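Local coordinates for protein type VI secretion system component (Escherichia coli O6, PDB 2P5Z) that probably forms part of the puncturing device of the type VI secretion apparatus, resembling the phage T4 tail proteins gp27 and gp5, at residues Arg36-Ser40 with Leu322-Leu326; Met145-Asp149 with Leu194-Ile199; Ser176-Glu181 with Pro375-Pro381; Asn234-Ser238 with Gln310-Lys314; Thr450-Ala455 with Tyr465-Lys470. All coordinates share one frame; numbering follows the deposited sequence. Where two conformers were deposited one is given.

Interaction 1: Arg36-Ser40 with Leu322-Leu326; sequences REQLS and LMPGL
Met323 meets the strand end first: its CG lies 3.7 Å from OE1 of Glu37, a methylene beside a carboxylate whose other oxygen, OE2, pairs with Arg85 and with the hydroxyl of Tyr45. Pro324, next in the chain, does most of the touching. Its ring crosses the Glu37 side chain at about a right angle, with Pro324 CG 3.7 Å from Glu37 CB and Pro324 CD 3.8 Å from Glu37 OE1. Glu37 has CG opposite its own carbonyl carbon (chi1 -61°) and runs extended from there, which carries the carboxylate past the proline to Met323. On the Leu39 side, Pro324 CB packs 3.9 Å from Leu39 CD2. Gly325 follows with its amide N 3.8 Å from the same methyl. Met323 to Leu326 form a type II beta turn, with proline and a positive-phi glycine (108°) at its two central positions, that leads into strand 326-330 of the baseplate-hub-like fold. Both Glu37 and Pro324 also rest on Val348 of strand 343-353. No hydrogen bond joins the turn to residues 36-40, so the contact is held by packing, and the glutamate's charge is probably balanced by Arg85, outside the contact.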
# COMPACT_ATOMS: atom_id res chain seq x y z
N ARG A 36 -3.78 4.79 22.16
CA ARG A 36 -2.54 4.20 21.63
C ARG A 36 -1.37 5.13 21.93
O ARG A 36 -1.41 6.32 21.64
CB ARG A 36 -2.65 3.92 20.13
CG ARG A 36 -3.54 2.70 19.77
CD ARG A 36 -4.65 2.98 18.69
NE ARG A 36 -5.43 4.20 18.96
CZ ARG A 36 -6.61 4.49 18.41
NH1 ARG A 36 -7.23 5.63 18.71
NH2 ARG A 36 -7.18 3.65 17.56
N GLU A 37 -0.35 4.59 22.58
CA GLU A 37 0.87 5.29 22.86
C GLU A 37 1.99 4.38 22.39
O GLU A 37 1.91 3.17 22.51
CB GLU A 37 1.03 5.57 24.35
CG GLU A 37 -0.07 6.44 24.95
CD GLU A 37 -0.05 6.52 26.47
OE1 GLU A 37 1.01 6.88 27.06
OE2 GLU A 37 -1.10 6.25 27.09
N GLN A 38 3.04 4.99 21.88
CA GLN A 38 4.19 4.29 21.35
C GLN A 38 5.33 5.28 21.25
O GLN A 38 5.12 6.44 20.93
CB GLN A 38 3.85 3.74 19.97
CG GLN A 38 4.84 2.77 19.39
CD GLN A 38 4.46 2.44 17.97
OE1 GLN A 38 3.35 2.75 17.53
NE2 GLN A 38 5.38 1.84 17.23
N LEU A 39 6.53 4.81 21.58
CA LEU A 39 7.76 5.56 21.39
C LEU A 39 7.92 6.08 19.97
O LEU A 39 7.56 5.40 19.01
CB LEU A 39 8.94 4.67 21.71
CG LEU A 39 9.07 4.28 23.18
CD1 LEU A 39 10.30 3.40 23.35
CD2 LEU A 39 9.17 5.54 24.04
N SER A 40 8.44 7.31 19.85
CA SER A 40 8.74 7.98 18.58
C SER A 40 7.57 8.18 17.68
O SER A 40 7.74 8.25 16.46
CB SER A 40 9.83 7.27 17.76
OG SER A 40 11.07 7.47 18.40
N LEU A 322 1.89 2.33 33.81
CA LEU A 322 2.62 1.68 32.72
C LEU A 322 2.51 2.45 31.40
O LEU A 322 1.41 2.75 30.92
CB LEU A 322 2.16 0.23 32.55
CG LEU A 322 3.27 -0.75 32.15
CD1 LEU A 322 4.07 -1.14 33.38
CD2 LEU A 322 2.72 -2.00 31.50
N MET A 323 3.66 2.75 30.81
CA MET A 323 3.77 3.76 29.78
C MET A 323 4.98 3.43 28.92
O MET A 323 5.92 2.81 29.41
CB MET A 323 4.05 5.09 30.47
CG MET A 323 3.26 6.25 29.96
SD MET A 323 3.85 7.76 30.75
CE MET A 323 4.11 7.25 32.45
N PRO A 324 4.96 3.83 27.64
CA PRO A 324 6.17 3.81 26.83
C PRO A 324 7.30 4.67 27.43
O PRO A 324 7.08 5.81 27.85
CB PRO A 324 5.70 4.42 25.51
CG PRO A 324 4.28 4.10 25.44
CD PRO A 324 3.80 4.28 26.85
N GLY A 325 8.49 4.09 27.47
CA GLY A 325 9.64 4.76 28.06
C GLY A 325 10.03 4.16 29.39
O GLY A 325 11.19 4.26 29.80
N LEU A 326 9.07 3.54 30.07
CA LEU A 326 9.33 2.90 31.35
C LEU A 326 10.08 1.59 31.21
O LEU A 326 9.73 0.76 30.38
CB LEU A 326 8.02 2.63 32.10
CG LEU A 326 7.63 3.61 33.21
CD1 LEU A 326 7.20 4.96 32.64
CD2 LEU A 326 6.52 3.01 34.04

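Interaction 2: Met145-Asp149 with Leu194-Ile199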
# COMPACT_ATOMS: atom_id res chain seq x y z
N MET A 145 6.61 26.22 19.44
CA MET A 145 6.89 25.48 20.65
C MET A 145 8.10 26.10 21.34
O MET A 145 9.00 26.62 20.67
CB MET A 145 7.05 23.99 20.33
CG MET A 145 5.69 23.32 20.02
SD MET A 145 5.71 21.51 20.02
CE MET A 145 7.20 21.17 20.89
N ARG A 146 8.12 26.04 22.68
CA ARG A 146 8.92 26.97 23.47
C ARG A 146 9.80 26.41 24.57
O ARG A 146 9.75 26.95 25.68
CB ARG A 146 7.99 27.92 24.23
CG ARG A 146 7.03 28.75 23.44
CD ARG A 146 5.90 29.12 24.36
NE ARG A 146 5.77 30.56 24.46
CZ ARG A 146 6.45 31.33 25.32
NH1 ARG A 146 7.32 30.78 26.17
NH2 ARG A 146 6.26 32.65 25.32
N GLY A 147 10.62 25.39 24.35
CA GLY A 147 11.60 25.01 25.41
C GLY A 147 11.03 24.31 26.65
O GLY A 147 11.66 23.41 27.23
N GLN A 148 9.86 24.75 27.08
CA GLN A 148 9.08 24.03 28.06
C GLN A 148 8.37 22.87 27.36
O GLN A 148 8.15 21.82 27.97
CB GLN A 148 8.07 24.97 28.74
CG GLN A 148 7.21 25.77 27.77
CD GLN A 148 6.04 26.46 28.46
OE1 GLN A 148 6.22 27.17 29.45
NE2 GLN A 148 4.84 26.27 27.92
N ASP A 149 8.05 23.05 26.07
CA ASP A 149 7.31 22.05 25.31
C ASP A 149 8.12 20.82 24.86
O ASP A 149 7.53 19.86 24.37
CB ASP A 149 6.68 22.70 24.10
CG ASP A 149 5.73 23.80 24.45
OD1 ASP A 149 4.95 23.62 25.40
OD2 ASP A 149 5.73 24.85 23.76
N LEU A 194 2.77 23.05 34.69
CA LEU A 194 2.32 23.83 33.55
C LEU A 194 1.07 23.22 32.92
O LEU A 194 0.34 23.92 32.20
CB LEU A 194 3.44 23.99 32.52
CG LEU A 194 4.70 24.74 32.97
CD1 LEU A 194 5.79 24.67 31.91
CD2 LEU A 194 4.38 26.19 33.31
N LYS A 195 0.82 21.94 33.23
CA LYS A 195 -0.32 21.16 32.68
C LYS A 195 -0.22 21.01 31.16
O LYS A 195 -1.14 21.40 30.42
CB LYS A 195 -1.69 21.72 33.08
CG LYS A 195 -1.98 21.62 34.55
CD LYS A 195 -3.18 22.49 34.93
CE LYS A 195 -3.85 21.98 36.19
NZ LYS A 195 -2.86 21.32 37.11
N ILE A 196 0.91 20.48 30.71
CA ILE A 196 1.17 20.35 29.30
C ILE A 196 1.95 19.07 29.07
O ILE A 196 2.58 18.54 30.00
CB ILE A 196 2.02 21.53 28.72
CG1 ILE A 196 3.28 21.77 29.57
CG2 ILE A 196 1.19 22.81 28.54
CD1 ILE A 196 4.42 22.45 28.84
N GLU A 197 1.91 18.60 27.83
CA GLU A 197 2.75 17.48 27.39
C GLU A 197 4.08 17.99 26.85
O GLU A 197 4.14 19.02 26.17
CB GLU A 197 2.01 16.63 26.35
CG GLU A 197 2.09 17.10 24.89
CD GLU A 197 1.17 18.28 24.53
OE1 GLU A 197 0.56 18.90 25.42
OE2 GLU A 197 1.05 18.58 23.31
N VAL A 198 5.14 17.26 27.17
CA VAL A 198 6.52 17.63 26.86
C VAL A 198 7.15 16.48 26.07
O VAL A 198 7.13 15.34 26.53
CB VAL A 198 7.34 17.83 28.18
CG1 VAL A 198 8.80 18.08 27.89
CG2 VAL A 198 6.75 18.96 29.05
N ILE A 199 7.71 16.78 24.89
CA ILE A 199 8.46 15.81 24.08
C ILE A 199 9.88 15.65 24.57
O ILE A 199 10.65 16.59 24.59
CB ILE A 199 8.58 16.28 22.62
CG1 ILE A 199 7.22 16.71 22.06
CG2 ILE A 199 9.26 15.21 21.76
CD1 ILE A 199 7.33 17.52 20.80
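Asp149 and Ile199 make the one hydrogen bond of this contact: Ile199 N donates to Asp149 O over 3.1 Å, nearly straight at 164°, with the donor tilted 33° from the carbonyl plane. The same oxygen receives a CA-H...O contact from Val198 CA at 3.5 Å. Apolar groups close in around this link. Met145 CE meets Ile199 CD1 at 3.7 Å, the two side chains crossing at about a right angle, and Val198 CG2 lies 3.4 Å from Gln148 O. Farther along, Ile196 CD1 comes within 3.7 Å of Asp149 OD1, and Leu194 CD1 approaches Gln148 OE1 at 3.5 Å. Ile196 CG1 stands between its backbone N and carbonyl carbon (chi1 50°), which turns CD1 up to the loop.

In the next shell, Asp149 OD2 takes the backbone N-H of Arg146 at 2.9 Å, bracing the loop from within. Asp149 OD1 pairs with Arg113, which also forms a salt bridge with Glu197 and so bridges the two segments from outside. Lys195 and Ile196 form a G1 beta bulge opposite Asp191. The loop leads from helix 131-140 into strand 150-153, which runs parallel to strand 196-202; that strand lies in the middle of a three-stranded sheet, with antiparallel strand 185-191 along its other edge.

Interaction 3: Ser176-Glu181 with Pro375-Pro381; sequences SRLLSE and PALIPRP
Pro381 CD sits over one face of the Arg177 guanidinium, 3.4 Å above its plane and offset to the rim, while in the conformer described Glu181 OE2 lies at the edge, in plane. The Arg380 guanidinium has Arg177 NH1 over its centre, the two planes 60° apart. Arg177, Glu181 and Arg380 form a salt-bridge network between helix 171-182 and the extended connection that leads on to strand 387-391. Its bonds through Glu181 are weak, and doubtful in detail because that residue was modelled in two conformers: Arg380 NE to Glu181 OE2 spans 3.2 Å, Arg177 NH1 to Glu181 OE1 3.4 Å. Further acids probably ease the meeting of two arginines, since Glu169 pairs with Arg177 and Asp462 with Arg380. Arg177 bends at chi3 (63°), a torsion that lays its aliphatic part along the connection, CG 3.4 Å from Ile378 O. Ile378 CD1 packs against Ser176 CB at 3.8 Å. Ser180 OG donates to Arg177 O, which also takes the helical N-H of Glu181, and accepts a long, weak bond from Ile378 N (3.4 Å). At the far end one water donates to both Ser180 O (3.0 Å) and Pro375 O (2.7 Å).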
# COMPACT_ATOMS: atom_id res chain seq x y z
N SER A 176 10.65 12.92 11.86
CA SER A 176 10.72 11.54 12.32
C SER A 176 11.75 10.77 11.52
O SER A 176 12.53 10.00 12.09
CB SER A 176 9.36 10.86 12.25
OG SER A 176 8.36 11.63 12.91
N ARG A 177 11.78 11.01 10.20
CA ARG A 177 12.80 10.42 9.33
C ARG A 177 14.22 10.80 9.76
O ARG A 177 15.08 9.92 9.89
CB ARG A 177 12.57 10.82 7.87
CG ARG A 177 13.62 10.24 6.95
CD ARG A 177 13.27 10.36 5.46
NE ARG A 177 13.17 11.74 4.97
CZ ARG A 177 14.21 12.55 4.73
NH1 ARG A 177 15.46 12.16 4.96
NH2 ARG A 177 13.98 13.78 4.28
N LEU A 178 14.45 12.09 10.02
CA LEU A 178 15.78 12.55 10.43
C LEU A 178 16.22 11.93 11.74
O LEU A 178 17.36 11.46 11.85
CB LEU A 178 15.86 14.08 10.55
CG LEU A 178 15.71 15.07 9.39
CD1 LEU A 178 16.18 16.41 9.85
CD2 LEU A 178 16.46 14.65 8.13
N LEU A 179 15.32 11.93 12.73
CA LEU A 179 15.61 11.31 14.02
C LEU A 179 15.85 9.81 13.89
O LEU A 179 16.76 9.26 14.51
CB LEU A 179 14.49 11.56 14.99
CG LEU A 179 14.20 13.02 15.34
CD1 LEU A 179 12.92 13.06 16.14
CD2 LEU A 179 15.35 13.67 16.11
N SER A 180 15.07 9.14 13.04
CA SER A 180 15.19 7.68 12.96
C SER A 180 16.45 7.22 12.24
O SER A 180 17.03 6.19 12.62
CB SER A 180 13.96 7.03 12.33
OG SER A 180 14.01 7.16 10.93
N GLU A 181 16.85 7.97 11.20
CA GLU A 181 18.03 7.64 10.40
C GLU A 181 19.29 7.66 11.26
O GLU A 181 20.24 6.93 11.00
CB GLU A 181 18.17 8.60 9.21
CG GLU A 181 17.55 8.09 7.91
CD GLU A 181 17.10 9.19 6.95
OE1 GLU A 181 17.29 10.38 7.25
OE2 GLU A 181 16.53 8.87 5.89
N PRO A 375 13.88 3.46 16.67
CA PRO A 375 12.62 3.47 15.93
C PRO A 375 12.76 2.91 14.53
O PRO A 375 13.87 2.78 14.03
CB PRO A 375 12.26 4.96 15.85
CG PRO A 375 13.25 5.67 16.69
CD PRO A 375 14.44 4.81 16.79
N ALA A 376 11.63 2.59 13.92
CA ALA A 376 11.62 2.18 12.53
C ALA A 376 12.11 3.32 11.63
O ALA A 376 11.82 4.51 11.84
CB ALA A 376 10.20 1.72 12.11
N LEU A 377 12.88 2.92 10.63
CA LEU A 377 13.48 3.78 9.64
C LEU A 377 12.38 4.26 8.69
O LEU A 377 11.75 3.44 8.03
CB LEU A 377 14.49 2.92 8.90
CG LEU A 377 15.71 3.36 8.11
CD1 LEU A 377 15.32 3.64 6.66
CD2 LEU A 377 16.39 4.54 8.77
N ILE A 378 12.11 5.57 8.65
CA ILE A 378 11.18 6.13 7.68
C ILE A 378 11.93 6.33 6.37
O ILE A 378 12.96 7.00 6.34
CB ILE A 378 10.58 7.48 8.18
CG1 ILE A 378 9.60 7.26 9.33
CG2 ILE A 378 9.80 8.19 7.09
CD1 ILE A 378 10.18 7.56 10.65
N PRO A 379 11.43 5.73 5.28
CA PRO A 379 12.10 5.79 3.97
C PRO A 379 12.28 7.21 3.44
O PRO A 379 11.44 8.09 3.70
CB PRO A 379 11.14 5.02 3.05
CG PRO A 379 9.83 5.02 3.76
CD PRO A 379 10.17 4.97 5.22
N ARG A 380 13.38 7.43 2.72
CA ARG A 380 13.68 8.72 2.11
C ARG A 380 12.74 8.98 0.94
O ARG A 380 12.32 8.05 0.27
CB ARG A 380 15.13 8.73 1.64
CG ARG A 380 16.00 9.53 2.57
CD ARG A 380 17.48 9.28 2.38
NE ARG A 380 18.19 9.97 3.44
CZ ARG A 380 18.61 11.23 3.36
NH1 ARG A 380 18.42 11.94 2.25
NH2 ARG A 380 19.24 11.79 4.38
N PRO A 381 12.40 10.25 0.70
CA PRO A 381 11.62 10.50 -0.51
C PRO A 381 12.44 10.23 -1.78
O PRO A 381 13.68 10.38 -1.79
CB PRO A 381 11.23 11.98 -0.39
CG PRO A 381 12.20 12.57 0.55
CD PRO A 381 12.68 11.48 1.46
O HOH W 1 16.41 3.68 14.09

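Interaction 4: Asn234-Ser238 with Gln310-Lys314; sequences NTAYS and QAILK
Asn234-Ser238 and Gln310-Lys314 run antiparallel, the axes of their strands 4.7 Å apart at an angle of 165°. Asn234 and Lys314 form a hydrogen-bonded pair, N to O in both directions, with Lys314 N reaching Asn234 O at 2.8 Å. Ala236 and Ile312 make the next such pair; Ile312 N donates to Ala236 O at 2.8 Å, but the return bond from Ala236 N is bent and weak. Beyond these pairs Ser238 N bonds Gln310 O at 3.2 Å. Thr235-Leu313 and Tyr237-Ala311 are the non-hydrogen-bonded pairs. The ladder joins strands 230-237 and 311-317 of the hub-like region, with strand 359-366 beyond the latter, and Thr235 to Tyr237 pair antiparallel with a strand of the second subunit, so the sheet runs on across the interface. On the face of Thr235 and Tyr237, Leu313 CD2 lies 3.8 Å from Thr235 CG2, and Ala311 CB meets the Tyr237 ring obliquely, 3.5 Å from CE2. Thr235 OG1 is hydrogen-bonded to His96 of the second subunit. On the other face, a chi1 of 66° folds the Asn234 amide over its own backbone and against Lys314: OD1 is 3.4 Å from Lys314 CB, while ND2 binds Gly232 O.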
# COMPACT_ATOMS: atom_id res chain seq x y z
N ASN A 234 3.88 -12.89 26.95
CA ASN A 234 4.26 -13.67 25.77
C ASN A 234 5.42 -13.04 24.98
O ASN A 234 5.72 -11.85 25.12
CB ASN A 234 3.05 -13.90 24.88
CG ASN A 234 2.53 -12.62 24.27
OD1 ASN A 234 2.84 -12.31 23.13
ND2 ASN A 234 1.72 -11.88 25.03
N THR A 235 6.09 -13.86 24.17
CA THR A 235 7.27 -13.44 23.46
C THR A 235 7.14 -13.79 22.01
O THR A 235 6.32 -14.63 21.64
CB THR A 235 8.52 -14.19 23.88
OG1 THR A 235 8.37 -15.56 23.53
CG2 THR A 235 8.83 -14.05 25.37
N ALA A 236 7.96 -13.15 21.19
CA ALA A 236 8.02 -13.42 19.76
C ALA A 236 9.44 -13.13 19.30
O ALA A 236 10.04 -12.11 19.67
CB ALA A 236 7.03 -12.55 18.99
N TYR A 237 9.99 -14.05 18.52
CA TYR A 237 11.36 -13.93 18.06
C TYR A 237 11.34 -14.35 16.63
O TYR A 237 10.68 -15.32 16.27
CB TYR A 237 12.31 -14.84 18.82
CG TYR A 237 12.54 -14.46 20.26
CD1 TYR A 237 11.68 -14.88 21.27
CD2 TYR A 237 13.66 -13.72 20.62
CE1 TYR A 237 11.91 -14.54 22.60
CE2 TYR A 237 13.90 -13.39 21.95
CZ TYR A 237 13.02 -13.80 22.92
OH TYR A 237 13.26 -13.46 24.23
N SER A 238 12.05 -13.60 15.80
CA SER A 238 11.96 -13.82 14.38
C SER A 238 13.35 -13.91 13.81
O SER A 238 14.34 -13.71 14.51
CB SER A 238 11.19 -12.68 13.72
OG SER A 238 10.54 -13.15 12.55
N GLN A 310 13.93 -8.18 16.43
CA GLN A 310 14.24 -9.60 16.54
C GLN A 310 13.55 -10.23 17.75
O GLN A 310 13.38 -11.45 17.81
CB GLN A 310 15.75 -9.78 16.70
CG GLN A 310 16.29 -11.11 16.20
CD GLN A 310 17.70 -11.38 16.66
OE1 GLN A 310 18.40 -12.22 16.09
NE2 GLN A 310 18.14 -10.68 17.71
N ALA A 311 13.20 -9.41 18.73
CA ALA A 311 12.63 -9.91 19.97
C ALA A 311 11.50 -9.02 20.46
O ALA A 311 11.75 -8.01 21.11
CB ALA A 311 13.70 -10.01 21.03
N ILE A 312 10.26 -9.39 20.18
CA ILE A 312 9.12 -8.64 20.72
C ILE A 312 8.51 -9.29 21.98
O ILE A 312 8.11 -10.46 21.99
CB ILE A 312 8.04 -8.33 19.64
CG1 ILE A 312 8.69 -7.64 18.43
CG2 ILE A 312 6.96 -7.44 20.20
CD1 ILE A 312 7.78 -7.56 17.18
N LEU A 313 8.45 -8.51 23.05
CA LEU A 313 7.85 -8.94 24.28
C LEU A 313 6.48 -8.30 24.43
O LEU A 313 6.33 -7.10 24.22
CB LEU A 313 8.76 -8.55 25.43
CG LEU A 313 10.19 -9.06 25.25
CD1 LEU A 313 11.00 -8.81 26.48
CD2 LEU A 313 10.23 -10.55 24.93
N LYS A 314 5.47 -9.11 24.76
CA LYS A 314 4.13 -8.59 24.97
C LYS A 314 3.51 -8.98 26.31
O LYS A 314 4.03 -9.83 27.04
CB LYS A 314 3.20 -8.99 23.83
CG LYS A 314 3.49 -8.32 22.51
CD LYS A 314 2.24 -8.31 21.64
CE LYS A 314 2.59 -8.37 20.16
NZ LYS A 314 3.33 -9.64 19.83

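Interaction 5: Thr450-Ala455 with Tyr465-Lys470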
# COMPACT_ATOMS: atom_id res chain seq x y z
N THR A 450 21.03 32.16 -15.11
CA THR A 450 20.58 31.13 -16.02
C THR A 450 19.80 30.01 -15.30
O THR A 450 20.00 29.76 -14.10
CB THR A 450 21.79 30.54 -16.78
OG1 THR A 450 21.44 29.29 -17.37
CG2 THR A 450 22.93 30.32 -15.83
N GLU A 451 18.92 29.36 -16.05
CA GLU A 451 18.07 28.31 -15.49
C GLU A 451 18.68 26.93 -15.70
O GLU A 451 18.98 26.54 -16.83
CB GLU A 451 16.65 28.38 -16.04
CG GLU A 451 15.84 29.54 -15.47
CD GLU A 451 14.46 29.72 -16.13
OE1 GLU A 451 13.96 28.76 -16.77
OE2 GLU A 451 13.88 30.83 -16.01
N VAL A 452 18.86 26.21 -14.61
CA VAL A 452 19.45 24.88 -14.68
C VAL A 452 18.50 23.78 -14.23
O VAL A 452 17.43 24.05 -13.67
CB VAL A 452 20.72 24.80 -13.84
CG1 VAL A 452 21.82 25.62 -14.49
CG2 VAL A 452 20.43 25.26 -12.43
N SER A 453 18.90 22.54 -14.49
CA SER A 453 18.14 21.40 -14.02
C SER A 453 18.92 20.69 -12.94
O SER A 453 20.10 20.38 -13.12
CB SER A 453 17.86 20.44 -15.17
OG SER A 453 16.71 20.88 -15.87
N ILE A 454 18.26 20.47 -11.81
CA ILE A 454 18.89 19.76 -10.70
C ILE A 454 18.45 18.30 -10.63
O ILE A 454 17.25 17.98 -10.61
CB ILE A 454 18.62 20.47 -9.37
CG1 ILE A 454 18.93 21.96 -9.50
CG2 ILE A 454 19.47 19.85 -8.27
CD1 ILE A 454 20.40 22.25 -9.64
N ALA A 455 19.43 17.41 -10.64
CA ALA A 455 19.19 15.98 -10.58
C ALA A 455 19.80 15.44 -9.30
O ALA A 455 20.57 16.11 -8.63
CB ALA A 455 19.80 15.28 -11.80
N TYR A 465 22.95 17.57 -8.07
CA TYR A 465 23.94 18.06 -9.00
C TYR A 465 23.23 18.72 -10.17
O TYR A 465 22.03 18.53 -10.36
CB TYR A 465 24.90 16.95 -9.45
CG TYR A 465 24.28 15.87 -10.29
CD1 TYR A 465 23.78 14.70 -9.71
CD2 TYR A 465 24.21 16.00 -11.68
CE1 TYR A 465 23.21 13.71 -10.49
CE2 TYR A 465 23.64 15.01 -12.47
CZ TYR A 465 23.14 13.87 -11.86
OH TYR A 465 22.57 12.90 -12.65
N ILE A 466 23.99 19.49 -10.96
CA ILE A 466 23.46 20.13 -12.18
C ILE A 466 23.51 19.16 -13.36
O ILE A 466 24.55 18.59 -13.64
CB ILE A 466 24.25 21.41 -12.51
CG1 ILE A 466 24.35 22.29 -11.27
CG2 ILE A 466 23.59 22.18 -13.64
CD1 ILE A 466 24.67 23.73 -11.54
N ALA A 467 22.37 18.98 -14.03
CA ALA A 467 22.30 17.98 -15.09
C ALA A 467 22.82 18.33 -16.51
O ALA A 467 23.61 17.55 -17.02
CB ALA A 467 20.92 17.24 -15.12
N GLY A 468 22.40 19.41 -17.20
CA GLY A 468 21.24 20.24 -16.92
C GLY A 468 21.35 21.76 -17.06
O GLY A 468 21.37 22.44 -16.04
N VAL A 469 21.39 22.29 -18.28
CA VAL A 469 21.16 23.75 -18.50
C VAL A 469 19.95 24.00 -19.42
O VAL A 469 19.88 23.47 -20.52
CB VAL A 469 22.41 24.51 -19.06
CG1 VAL A 469 22.17 26.03 -19.07
CG2 VAL A 469 23.67 24.19 -18.26
N LYS A 470 19.00 24.82 -18.97
CA LYS A 470 17.78 25.04 -19.76
C LYS A 470 17.91 26.20 -20.75
O LYS A 470 17.35 27.27 -20.52
CB LYS A 470 16.57 25.23 -18.86
CG LYS A 470 16.29 24.03 -17.96
CD LYS A 470 14.81 23.85 -17.67
CE LYS A 470 14.30 24.89 -16.69
NZ LYS A 470 12.81 24.81 -16.57
O HOH W 2 18.60 29.19 -18.94
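A beta hairpin joins strands 451-456 and 464-469 here, the strands antiparallel with a bulge partway along. At one end Ala455 and Tyr465 bond in both directions, with Ala455 N 2.8 Å from Tyr465 O. Ile454 faces Ile466 in a non-hydrogen-bonded pair. The register then slips by one residue: Ser453 serves both Ala467, whose N reaches Ser453 O at 2.8 Å nearly along the C=O axis, and Gly468, whose O takes Ser453 N from above the carbonyl plane. Gly468, modelled after a cis peptide that is uncertain at this resolution, has a positive phi (139°). Past the bulge Val452 faces Val469, and Lys470 N bonds Glu451 O at 2.7 Å. A water links Glu451 N to Lys470 O.

The hairpin supplies two of the five antiparallel strands of the OB domain, with strand 451-456 between 387-391 and 464-469, and Ile466 also bonds through its backbone to Arg430, consistent with the barrel of an OB fold. Val452, Ile454 and Ile466 face the same way, toward Val411 of strand 409-412 and Val429 of strand 426-429; Val452 CB lies 3.9 Å from Ile466 CG2. On the other face Ala455 CB makes a CH-pi contact over the Tyr465 ring, 4.0 Å from its centroid and 25° off the normal. With chi1 at 68° the Tyr465 ring folds back across the alanine. Tyr465 also packs on Thr386 of the second subunit. Glu451 OE1 and Lys470 NZ stay 4.1 Å apart, beyond a salt bridge; Glu451 pairs instead with Arg390, and Lys470 with Glu457 of the third subunit.

Interactions 1, 2 and 4 lie wholly within the baseplate-hub region. Interaction 1 sits about 17 Å, centre to centre, from each of the other two, which are 34 Å apart on opposite sides of the chain's centre. Interactions 1 and 3 touch directly: Ser40 OG comes within 3.3 Å of Pro375 CG, so the loop just after strand 29-38 meets the connection that packs on helix 171-182. That connection leads toward the OB domain, where interaction 5 stands apart, its centre about 29 Å from interaction 3 and 50 Å from interaction 4. Interactions 4 and 5 both reach other subunits, which ties hub and OB regions alike into the three-chain assembly.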